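Local structure of beta-lactamase-like protein (Koribacter versatilis, 6B9V) at residues 34-42 with 54-65; 67-75 with 90-99. The protein is a metal-dependent diphosphatase of the PhnP family, with a metallo-beta-lactamase-like fold, that cleaves reactive FAD photoproducts. All blocks are in the same frame, centred on the assembly; numbering follows the deposited sequence.

Contact 1. Residues 34-42 with 54-65; sequences HDRRLRPSV and DTTPDFREQALR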
loop_
_atom_site.group_PDB
_atom_site.type_symbol
_atom_site.label_atom_id
_atom_site.label_comp_id
_atom_site.label_asym_id
_atom_site.label_seq_id
_atom_site.Cartn_x
_atom_site.Cartn_y
_atom_site.Cartn_z
ATOM N N HIS A 34 -14.188 12.079 -7.747
ATOM C CA HIS A 34 -14.887 11.015 -7.018
ATOM C C HIS A 34 -14.781 9.670 -7.745
ATOM O O HIS A 34 -15.130 8.638 -7.189
ATOM C CB HIS A 34 -16.362 11.383 -6.797
ATOM C CG HIS A 34 -16.566 12.480 -5.784
ATOM N ND1 HIS A 34 -15.545 12.982 -5.019
ATOM C CD2 HIS A 34 -17.686 13.163 -5.430
ATOM C CE1 HIS A 34 -16.019 13.935 -4.223
ATOM N NE2 HIS A 34 -17.309 14.064 -4.458
ATOM N N ASP A 35 -14.286 9.678 -8.980
ATOM C CA ASP A 35 -14.016 8.422 -9.676
ATOM C C ASP A 35 -12.636 7.862 -9.311
ATOM O O ASP A 35 -12.258 6.798 -9.788
ATOM C CB ASP A 35 -14.126 8.599 -11.201
ATOM C CG ASP A 35 -15.567 8.530 -11.703
ATOM O OD1 ASP A 35 -16.363 7.745 -11.157
ATOM O OD2 ASP A 35 -15.902 9.261 -12.658
ATOM N N ARG A 36 -11.882 8.594 -8.487
ATOM C CA ARG A 36 -10.644 8.080 -7.920
ATOM C C ARG A 36 -10.962 7.487 -6.569
ATOM O O ARG A 36 -11.445 8.190 -5.677
ATOM C CB ARG A 36 -9.582 9.175 -7.778
ATOM C CG ARG A 36 -8.260 8.694 -7.173
ATOM C CD ARG A 36 -7.299 9.893 -6.923
ATOM N NE ARG A 36 -5.923 9.507 -6.581
ATOM C CZ ARG A 36 -5.535 9.113 -5.367
ATOM N NH1 ARG A 36 -6.421 9.022 -4.387
ATOM N NH2 ARG A 36 -4.267 8.792 -5.130
ATOM N N ARG A 37 -10.699 6.192 -6.420
ATOM C CA ARG A 37 -11.121 5.474 -5.224
ATOM C C ARG A 37 -10.014 4.579 -4.661
ATOM O O ARG A 37 -9.567 3.650 -5.330
ATOM C CB ARG A 37 -12.359 4.622 -5.541
ATOM C CG ARG A 37 -13.507 5.363 -6.250
ATOM C CD ARG A 37 -14.737 4.416 -6.302
ATOM N NE ARG A 37 -15.850 4.992 -7.047
ATOM C CZ ARG A 37 -16.775 5.804 -6.535
ATOM N NH1 ARG A 37 -16.728 6.176 -5.262
ATOM N NH2 ARG A 37 -17.754 6.255 -7.307
ATOM N N LEU A 38 -9.581 4.853 -3.431
ATOM C CA LEU A 38 -8.645 3.952 -2.747
ATOM C C LEU A 38 -9.383 2.746 -2.158
ATOM O O LEU A 38 -10.620 2.677 -2.208
ATOM C CB LEU A 38 -7.891 4.695 -1.640
ATOM C CG LEU A 38 -7.164 5.953 -2.115
ATOM C CD1 LEU A 38 -6.416 6.634 -0.956
ATOM C CD2 LEU A 38 -6.194 5.601 -3.253
ATOM N N ARG A 39 -8.648 1.778 -1.628
ATOM C CA ARG A 39 -9.246 0.570 -1.126
ATOM C C ARG A 39 -10.167 0.816 0.100
ATOM O O ARG A 39 -10.030 1.812 0.740
ATOM C CB ARG A 39 -8.188 -0.520 -0.862
ATOM C CG ARG A 39 -7.859 -1.401 -2.068
ATOM C CD ARG A 39 -7.409 -0.651 -3.287
ATOM N NE ARG A 39 -6.033 -0.206 -3.213
ATOM C CZ ARG A 39 -4.986 -0.908 -3.572
ATOM N NH1 ARG A 39 -5.107 -2.127 -4.067
ATOM N NH2 ARG A 39 -3.810 -0.419 -3.414
ATOM N N PRO A 40 -11.074 -0.119 0.395
ATOM C CA PRO A 40 -12.231 0.255 1.231
ATOM C C PRO A 40 -12.025 0.254 2.755
ATOM O O PRO A 40 -11.600 -0.749 3.328
ATOM C CB PRO A 40 -13.294 -0.789 0.823
ATOM C CG PRO A 40 -12.510 -2.014 0.453
ATOM C CD PRO A 40 -11.224 -1.467 -0.202
ATOM N N SER A 41 -12.357 1.383 3.395
ATOM C CA SER A 41 -12.104 1.595 4.836
ATOM C C SER A 41 -12.798 2.865 5.312
ATOM O O SER A 41 -12.917 3.820 4.548
ATOM C CB SER A 41 -10.591 1.699 5.121
ATOM O OG SER A 41 -10.328 2.053 6.470
ATOM N N VAL A 42 -13.261 2.878 6.564
ATOM C CA VAL A 42 -13.811 4.093 7.151
ATOM C C VAL A 42 -13.206 4.269 8.539
ATOM O O VAL A 42 -12.708 3.305 9.128
ATOM C CB VAL A 42 -15.366 4.078 7.289
ATOM C CG1 VAL A 42 -16.025 3.970 5.933
ATOM C CG2 VAL A 42 -15.839 2.941 8.200
ATOM N N ASP A 54 -10.746 -1.628 9.259
ATOM C CA ASP A 54 -9.869 -2.243 8.238
ATOM C C ASP A 54 -8.616 -1.405 7.947
ATOM O O ASP A 54 -8.626 -0.185 8.046
ATOM C CB ASP A 54 -10.646 -2.523 6.935
ATOM C CG ASP A 54 -11.624 -3.695 7.078
ATOM O OD1 ASP A 54 -11.471 -4.485 8.034
ATOM O OD2 ASP A 54 -12.538 -3.835 6.240
ATOM N N THR A 55 -7.524 -2.083 7.611
ATOM C CA THR A 55 -6.284 -1.398 7.272
ATOM C C THR A 55 -5.882 -1.768 5.857
ATOM O O THR A 55 -5.192 -2.767 5.651
ATOM C CB THR A 55 -5.138 -1.755 8.241
ATOM O OG1 THR A 55 -4.972 -3.174 8.288
ATOM C CG2 THR A 55 -5.429 -1.215 9.651
ATOM N N THR A 56 -6.320 -0.963 4.891
ATOM C CA THR A 56 -6.127 -1.283 3.481
ATOM C C THR A 56 -4.679 -1.039 3.074
ATOM O O THR A 56 -3.951 -0.355 3.773
ATOM C CB THR A 56 -7.049 -0.441 2.553
ATOM O OG1 THR A 56 -6.468 0.859 2.322
ATOM C CG2 THR A 56 -8.464 -0.311 3.137
ATOM N N PRO A 57 -4.262 -1.613 1.944
ATOM C CA PRO A 57 -2.930 -1.294 1.422
ATOM C C PRO A 57 -2.721 0.202 1.189
ATOM O O PRO A 57 -1.570 0.619 1.050
ATOM C CB PRO A 57 -2.877 -2.065 0.097
ATOM C CG PRO A 57 -4.354 -2.448 -0.209
ATOM C CD PRO A 57 -4.932 -2.657 1.150
ATOM N N ASP A 58 -3.794 0.992 1.146
ATOM C CA ASP A 58 -3.653 2.450 1.016
ATOM C C ASP A 58 -3.635 3.187 2.350
ATOM O O ASP A 58 -3.767 4.405 2.380
ATOM C CB ASP A 58 -4.786 3.019 0.139
ATOM C CG ASP A 58 -4.774 2.441 -1.257
ATOM O OD1 ASP A 58 -3.674 2.345 -1.848
ATOM O OD2 ASP A 58 -5.854 2.061 -1.771
ATOM N N PHE A 59 -3.437 2.465 3.445
ATOM C CA PHE A 59 -3.580 3.103 4.750
ATOM C C PHE A 59 -2.634 4.289 4.963
ATOM O O PHE A 59 -3.055 5.310 5.487
ATOM C CB PHE A 59 -3.390 2.105 5.894
ATOM C CG PHE A 59 -3.391 2.775 7.244
ATOM C CD1 PHE A 59 -4.572 3.269 7.781
ATOM C CD2 PHE A 59 -2.207 2.977 7.931
ATOM C CE1 PHE A 59 -4.576 3.930 8.997
ATOM C CE2 PHE A 59 -2.204 3.651 9.160
ATOM C CZ PHE A 59 -3.386 4.118 9.689
ATOM N N ARG A 60 -1.366 4.184 4.572
ATOM C CA ARG A 60 -0.478 5.345 4.772
ATOM C C ARG A 60 -1.060 6.616 4.115
ATOM O O ARG A 60 -1.182 7.669 4.765
ATOM C CB ARG A 60 0.935 5.076 4.222
ATOM C CG ARG A 60 1.841 6.322 4.301
ATOM C CD ARG A 60 3.285 5.984 3.913
ATOM N NE ARG A 60 4.115 7.190 3.840
ATOM C CZ ARG A 60 4.190 8.000 2.792
ATOM N NH1 ARG A 60 3.497 7.742 1.689
ATOM N NH2 ARG A 60 4.963 9.083 2.856
ATOM N N GLU A 61 -1.442 6.499 2.838
ATOM C CA GLU A 61 -2.024 7.618 2.094
ATOM C C GLU A 61 -3.305 8.127 2.770
ATOM O O GLU A 61 -3.522 9.338 2.880
ATOM C CB GLU A 61 -2.330 7.211 0.634
ATOM C CG GLU A 61 -2.940 8.352 -0.236
ATOM C CD GLU A 61 -3.126 7.998 -1.744
ATOM O OE1 GLU A 61 -2.616 6.949 -2.250
ATOM O OE2 GLU A 61 -3.784 8.803 -2.443
ATOM N N GLN A 62 -4.153 7.195 3.204
ATOM C CA GLN A 62 -5.435 7.556 3.839
ATOM C C GLN A 62 -5.217 8.335 5.149
ATOM O O GLN A 62 -5.889 9.349 5.425
ATOM C CB GLN A 62 -6.293 6.290 4.073
ATOM C CG GLN A 62 -6.769 5.639 2.733
ATOM C CD GLN A 62 -7.360 4.229 2.856
ATOM O OE1 GLN A 62 -6.941 3.427 3.683
ATOM N NE2 GLN A 62 -8.329 3.910 1.974
ATOM N N ALA A 63 -4.256 7.867 5.938
ATOM C CA ALA A 63 -3.924 8.510 7.201
ATOM C C ALA A 63 -3.318 9.899 6.985
ATOM O O ALA A 63 -3.674 10.852 7.672
ATOM C CB ALA A 63 -2.957 7.628 8.012
ATOM N N LEU A 64 -2.401 10.017 6.034
ATOM C CA LEU A 64 -1.765 11.308 5.771
ATOM C C LEU A 64 -2.792 12.309 5.284
ATOM O O LEU A 64 -2.817 13.453 5.725
ATOM C CB LEU A 64 -0.638 11.159 4.737
ATOM C CG LEU A 64 0.597 10.408 5.218
ATOM C CD1 LEU A 64 1.538 10.171 4.038
ATOM C CD2 LEU A 64 1.301 11.221 6.335
ATOM N N ARG A 65 -3.646 11.843 4.375
ATOM C CA ARG A 65 -4.761 12.599 3.822
ATOM C C ARG A 65 -5.648 13.214 4.897
ATOM O O ARG A 65 -6.119 14.357 4.777
ATOM C CB ARG A 65 -5.615 11.646 2.971
ATOM C CG ARG A 65 -6.263 12.208 1.786
ATOM C CD ARG A 65 -6.257 11.143 0.725
ATOM N NE ARG A 65 -7.239 10.079 0.944
ATOM C CZ ARG A 65 -7.989 9.623 -0.049
ATOM N NH1 ARG A 65 -7.829 10.161 -1.247
ATOM N NH2 ARG A 65 -8.882 8.664 0.137
HETATM O O HOH W 1 -8.902 9.171 -3.585
HETATM O O HOH W 2 -13.508 -1.975 4.645
#
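Arg-36 meets Glu-61 in a salt bridge: its chain is extended, and NH2 donates to the syn lone pair of OE2 at 2.7 Å, while the NH1 bond to the same oxygen is weak. A water accepts from Arg-36 NH1 and Arg-65 NH1, bridging two guanidinium groups whose like charges lie close together; Arg-65 also pairs with Asp-254. Leu-38 lays CD1 over one face of the Arg-65 guanidinium, 3.4 Å from its NH2. Arg-39 grips Asp-58 side-on, with NE 2.7 Å from OD2 and NH2 reaching OD1. The bend of the arginine at chi2 and chi3 (56° and 78°) turns its guanidinium back to that carboxylate, with Pro-57 CG over one face; NH1 pairs with Asp-89 of the second subunit. Asp-58 OD2 takes a further bond from Arg-39 N on its anti lone pair, and Gln-62 NE2 donates to Arg-39 O (3.0 Å). Pro-40 O and Asp-54 OD2 share a water, and Ser-41 CB packs on Thr-56 CG2. An ST turn at Thr-56 leads into helix 59-66 beside the dinuclear manganese site of this metallo-beta-lactamase fold, where Asp-54 OD2 is hydrogen-bonded to Thr-77 and the metal ligand His-83.

Contact 2. Residues 67-75 with 90-99; sequences GIKKIDAIV and VRPLSFPRIT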
loop_
_atom_site.group_PDB
_atom_site.type_symbol
_atom_site.label_atom_id
_atom_site.label_comp_id
_atom_site.label_asym_id
_atom_site.label_seq_id
_atom_site.Cartn_x
_atom_site.Cartn_y
_atom_site.Cartn_z
ATOM N N GLY A 67 -4.836 13.464 8.221
ATOM C CA GLY A 67 -4.079 13.963 9.361
ATOM C C GLY A 67 -4.196 13.115 10.617
ATOM O O GLY A 67 -4.165 13.646 11.727
ATOM N N ILE A 68 -4.326 11.799 10.452
ATOM C CA ILE A 68 -4.403 10.897 11.603
ATOM C C ILE A 68 -3.090 10.882 12.389
ATOM O O ILE A 68 -2.022 10.634 11.829
ATOM C CB ILE A 68 -4.746 9.462 11.176
ATOM C CG1 ILE A 68 -6.149 9.416 10.549
ATOM C CG2 ILE A 68 -4.642 8.499 12.375
ATOM C CD1 ILE A 68 -6.506 8.056 9.963
ATOM N N LYS A 69 -3.181 11.145 13.689
ATOM C CA LYS A 69 -2.001 11.218 14.549
ATOM C C LYS A 69 -2.018 10.115 15.603
ATOM O O LYS A 69 -1.026 9.879 16.283
ATOM C CB LYS A 69 -1.922 12.585 15.238
ATOM C CG LYS A 69 -1.845 13.780 14.293
ATOM C CD LYS A 69 -0.442 13.950 13.719
ATOM C CE LYS A 69 -0.355 15.152 12.785
ATOM N NZ LYS A 69 0.997 15.281 12.167
ATOM N N LYS A 70 -3.163 9.458 15.753
ATOM C CA LYS A 70 -3.346 8.431 16.770
ATOM C C LYS A 70 -4.546 7.550 16.422
ATOM O O LYS A 70 -5.582 8.048 15.981
ATOM C CB LYS A 70 -3.541 9.071 18.152
ATOM C CG LYS A 70 -3.744 8.074 19.282
ATOM C CD LYS A 70 -3.723 8.753 20.646
ATOM C CE LYS A 70 -3.951 7.744 21.770
ATOM N NZ LYS A 70 -3.802 8.394 23.101
ATOM N N ILE A 71 -4.396 6.247 16.620
ATOM C CA ILE A 71 -5.497 5.308 16.432
ATOM C C ILE A 71 -5.817 4.638 17.757
ATOM O O ILE A 71 -4.940 4.040 18.372
ATOM C CB ILE A 71 -5.165 4.224 15.396
ATOM C CG1 ILE A 71 -4.850 4.845 14.032
ATOM C CG2 ILE A 71 -6.328 3.223 15.296
ATOM C CD1 ILE A 71 -4.174 3.863 13.072
ATOM N N ASP A 72 -7.066 4.728 18.206
ATOM C CA ASP A 72 -7.398 4.149 19.502
ATOM C C ASP A 72 -7.789 2.681 19.433
ATOM O O ASP A 72 -7.598 1.938 20.393
ATOM C CB ASP A 72 -8.493 4.979 20.166
ATOM C CG ASP A 72 -8.021 6.400 20.454
ATOM O OD1 ASP A 72 -7.304 6.592 21.464
ATOM O OD2 ASP A 72 -8.319 7.307 19.642
ATOM N N ALA A 73 -8.348 2.266 18.309
ATOM C CA ALA A 73 -8.681 0.872 18.113
ATOM C C ALA A 73 -8.830 0.605 16.623
ATOM O O ALA A 73 -9.200 1.498 15.855
ATOM C CB ALA A 73 -9.974 0.508 18.874
ATOM N N ILE A 74 -8.512 -0.622 16.217
ATOM C CA ILE A 74 -8.733 -1.067 14.848
ATOM C C ILE A 74 -9.666 -2.269 14.858
ATOM O O ILE A 74 -9.479 -3.214 15.632
ATOM C CB ILE A 74 -7.406 -1.436 14.147
ATOM C CG1 ILE A 74 -6.469 -0.222 14.140
ATOM C CG2 ILE A 74 -7.675 -1.977 12.723
ATOM C CD1 ILE A 74 -5.081 -0.494 13.629
ATOM N N VAL A 75 -10.677 -2.225 14.004
ATOM C CA VAL A 75 -11.669 -3.291 13.921
ATOM C C VAL A 75 -11.671 -3.871 12.503
ATOM O O VAL A 75 -11.719 -3.110 11.539
ATOM C CB VAL A 75 -13.077 -2.766 14.276
ATOM C CG1 VAL A 75 -14.109 -3.885 14.168
ATOM C CG2 VAL A 75 -13.088 -2.200 15.690
ATOM N N VAL A 90 0.617 0.812 9.804
ATOM C CA VAL A 90 0.206 1.278 11.143
ATOM C C VAL A 90 1.390 1.436 12.162
ATOM O O VAL A 90 1.302 2.191 13.131
ATOM C CB VAL A 90 -0.877 0.324 11.735
ATOM C CG1 VAL A 90 -1.234 0.686 13.172
ATOM C CG2 VAL A 90 -2.131 0.358 10.861
ATOM N N ARG A 91 2.509 0.758 11.924
ATOM C CA ARG A 91 3.611 0.717 12.902
ATOM C C ARG A 91 4.105 2.056 13.514
ATOM O O ARG A 91 4.320 2.123 14.726
ATOM C CB ARG A 91 4.794 -0.035 12.274
ATOM C CG ARG A 91 4.683 -1.557 12.453
ATOM C CD ARG A 91 5.249 -2.352 11.274
ATOM N NE ARG A 91 6.550 -1.853 10.834
ATOM C CZ ARG A 91 7.264 -2.398 9.856
ATOM N NH1 ARG A 91 6.808 -3.465 9.219
ATOM N NH2 ARG A 91 8.435 -1.879 9.515
ATOM N N PRO A 92 4.248 3.138 12.718
ATOM C CA PRO A 92 4.739 4.360 13.380
ATOM C C PRO A 92 3.734 5.017 14.339
ATOM O O PRO A 92 4.121 5.899 15.108
ATOM C CB PRO A 92 5.034 5.311 12.206
ATOM C CG PRO A 92 5.051 4.443 10.984
ATOM C CD PRO A 92 4.086 3.340 11.268
ATOM N N LEU A 93 2.467 4.617 14.291
ATOM C CA LEU A 93 1.496 5.133 15.253
ATOM C C LEU A 93 1.408 4.264 16.506
ATOM O O LEU A 93 0.686 4.601 17.451
ATOM C CB LEU A 93 0.100 5.242 14.617
ATOM C CG LEU A 93 -0.010 6.263 13.482
ATOM C CD1 LEU A 93 -1.424 6.274 12.904
ATOM C CD2 LEU A 93 0.417 7.662 13.945
ATOM N N SER A 94 2.132 3.148 16.517
ATOM C CA SER A 94 1.994 2.172 17.604
ATOM C C SER A 94 3.064 2.290 18.688
ATOM O O SER A 94 3.070 1.516 19.651
ATOM C CB SER A 94 2.023 0.749 17.044
ATOM O OG SER A 94 3.307 0.446 16.521
ATOM N N PHE A 95 3.974 3.239 18.540
ATOM C CA PHE A 95 5.039 3.373 19.528
ATOM C C PHE A 95 4.570 4.195 20.721
ATOM O O PHE A 95 3.770 5.117 20.557
ATOM C CB PHE A 95 6.287 3.980 18.886
ATOM C CG PHE A 95 7.065 2.994 18.072
ATOM C CD1 PHE A 95 7.752 1.962 18.694
ATOM C CD2 PHE A 95 7.080 3.068 16.691
ATOM C CE1 PHE A 95 8.458 1.036 17.953
ATOM C CE2 PHE A 95 7.789 2.146 15.941
ATOM C CZ PHE A 95 8.478 1.128 16.573
ATOM N N PRO A 96 5.062 3.849 21.930
ATOM C CA PRO A 96 4.648 4.439 23.209
ATOM C C PRO A 96 4.555 5.960 23.178
ATOM O O PRO A 96 3.620 6.520 23.756
ATOM C CB PRO A 96 5.749 3.982 24.164
ATOM C CG PRO A 96 6.152 2.663 23.629
ATOM C CD PRO A 96 6.076 2.796 22.129
ATOM N N ARG A 97 5.511 6.597 22.504
ATOM C CA ARG A 97 5.531 8.044 22.327
ATOM C C ARG A 97 4.162 8.569 21.941
ATOM O O ARG A 97 3.657 9.517 22.538
ATOM C CB ARG A 97 6.536 8.438 21.244
ATOM C CG ARG A 97 7.829 7.638 21.238
ATOM C CD ARG A 97 8.252 7.326 19.807
ATOM N NE ARG A 97 7.899 8.398 18.882
ATOM C CZ ARG A 97 8.139 8.367 17.576
ATOM N NH1 ARG A 97 8.740 7.316 17.036
ATOM N NH2 ARG A 97 7.780 9.390 16.810
ATOM N N ILE A 98 3.570 7.932 20.933
ATOM C CA ILE A 98 2.292 8.359 20.380
ATOM C C ILE A 98 1.107 7.770 21.138
ATOM O O ILE A 98 0.124 8.464 21.405
ATOM C CB ILE A 98 2.176 7.975 18.883
ATOM C CG1 ILE A 98 3.058 8.893 18.034
ATOM C CG2 ILE A 98 0.725 8.042 18.403
ATOM C CD1 ILE A 98 2.808 8.767 16.557
ATOM N N THR A 99 1.197 6.492 21.484
ATOM C CA THR A 99 0.054 5.802 22.068
ATOM C C THR A 99 -0.211 6.281 23.483
ATOM O O THR A 99 -1.360 6.410 23.901
ATOM C CB THR A 99 0.256 4.278 22.100
ATOM O OG1 THR A 99 1.432 3.972 22.860
ATOM C CG2 THR A 99 0.387 3.706 20.682
HETATM O O HOH W 3 -2.028 5.408 17.966
#
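Leu-93 and Ile-71 form the apolar centre, their side chains crossing at about a right angle with the CD1 atoms of the two residues 3.7 Å apart. The two methyls of Leu-93 have different neighbours: CD1 also meets Ile-68 CG2 at 3.9 Å, whereas CD2 rests against the carbonyl oxygen of Lys-69. Deeper in, Ile-74 and Val-90 reach toward each other tip to tip, Ile-74 CD1 lying 4.0 Å from Val-90 CG1 and almost as near to CG2, so that a single methyl faces the fork of the valine. Phe-59 of helix 59-66 extends this apolar layer.

Farther out, Ile-98 brings CG2 to 3.3 Å from Lys-69 O, the same oxygen that Leu-93 CD2 touches. A water ties the two backbones together beside Leu-93, accepting from Ile-71 N at 2.9 Å and donating to Leu-93 O. At the exposed edge Lys-70 stretches out fully, its CG anti to the backbone N (chi1 180°), and carries NZ past Ile-98 to a weak hydrogen bond with Thr-99 O. The arrangement is that of a layered alpha/beta fold, here the metallo-beta-lactamase fold: the connection into strand 73-75 and the short helical turns after it pack together on one side of the sheet.

Contact 1 is the more deeply buried, contact 2 runs from the core to the surface, and their centres lie about 16 Å apart. Helix 59-66 joins them: Glu-61, Gln-62 and Arg-65 face 34-42, while Phe-59 points away from it and reaches into the apolar layer of contact 2, with CZ 3.5 Å from Ile-71 CD1. Strand 73-75 follows that helix, and Val-75 O probably accepts a hydrogen bond from Asp-54 N. With one end beside the manganese ions, 34-42 with 54-65 relies on arginine-carboxylate pairs, Asp-58 OD2 taking two N-H bonds; 67-75 with 90-99 relies on branched aliphatic side chains, with one water and a weak lysine bond outside. Both touch the second subunit.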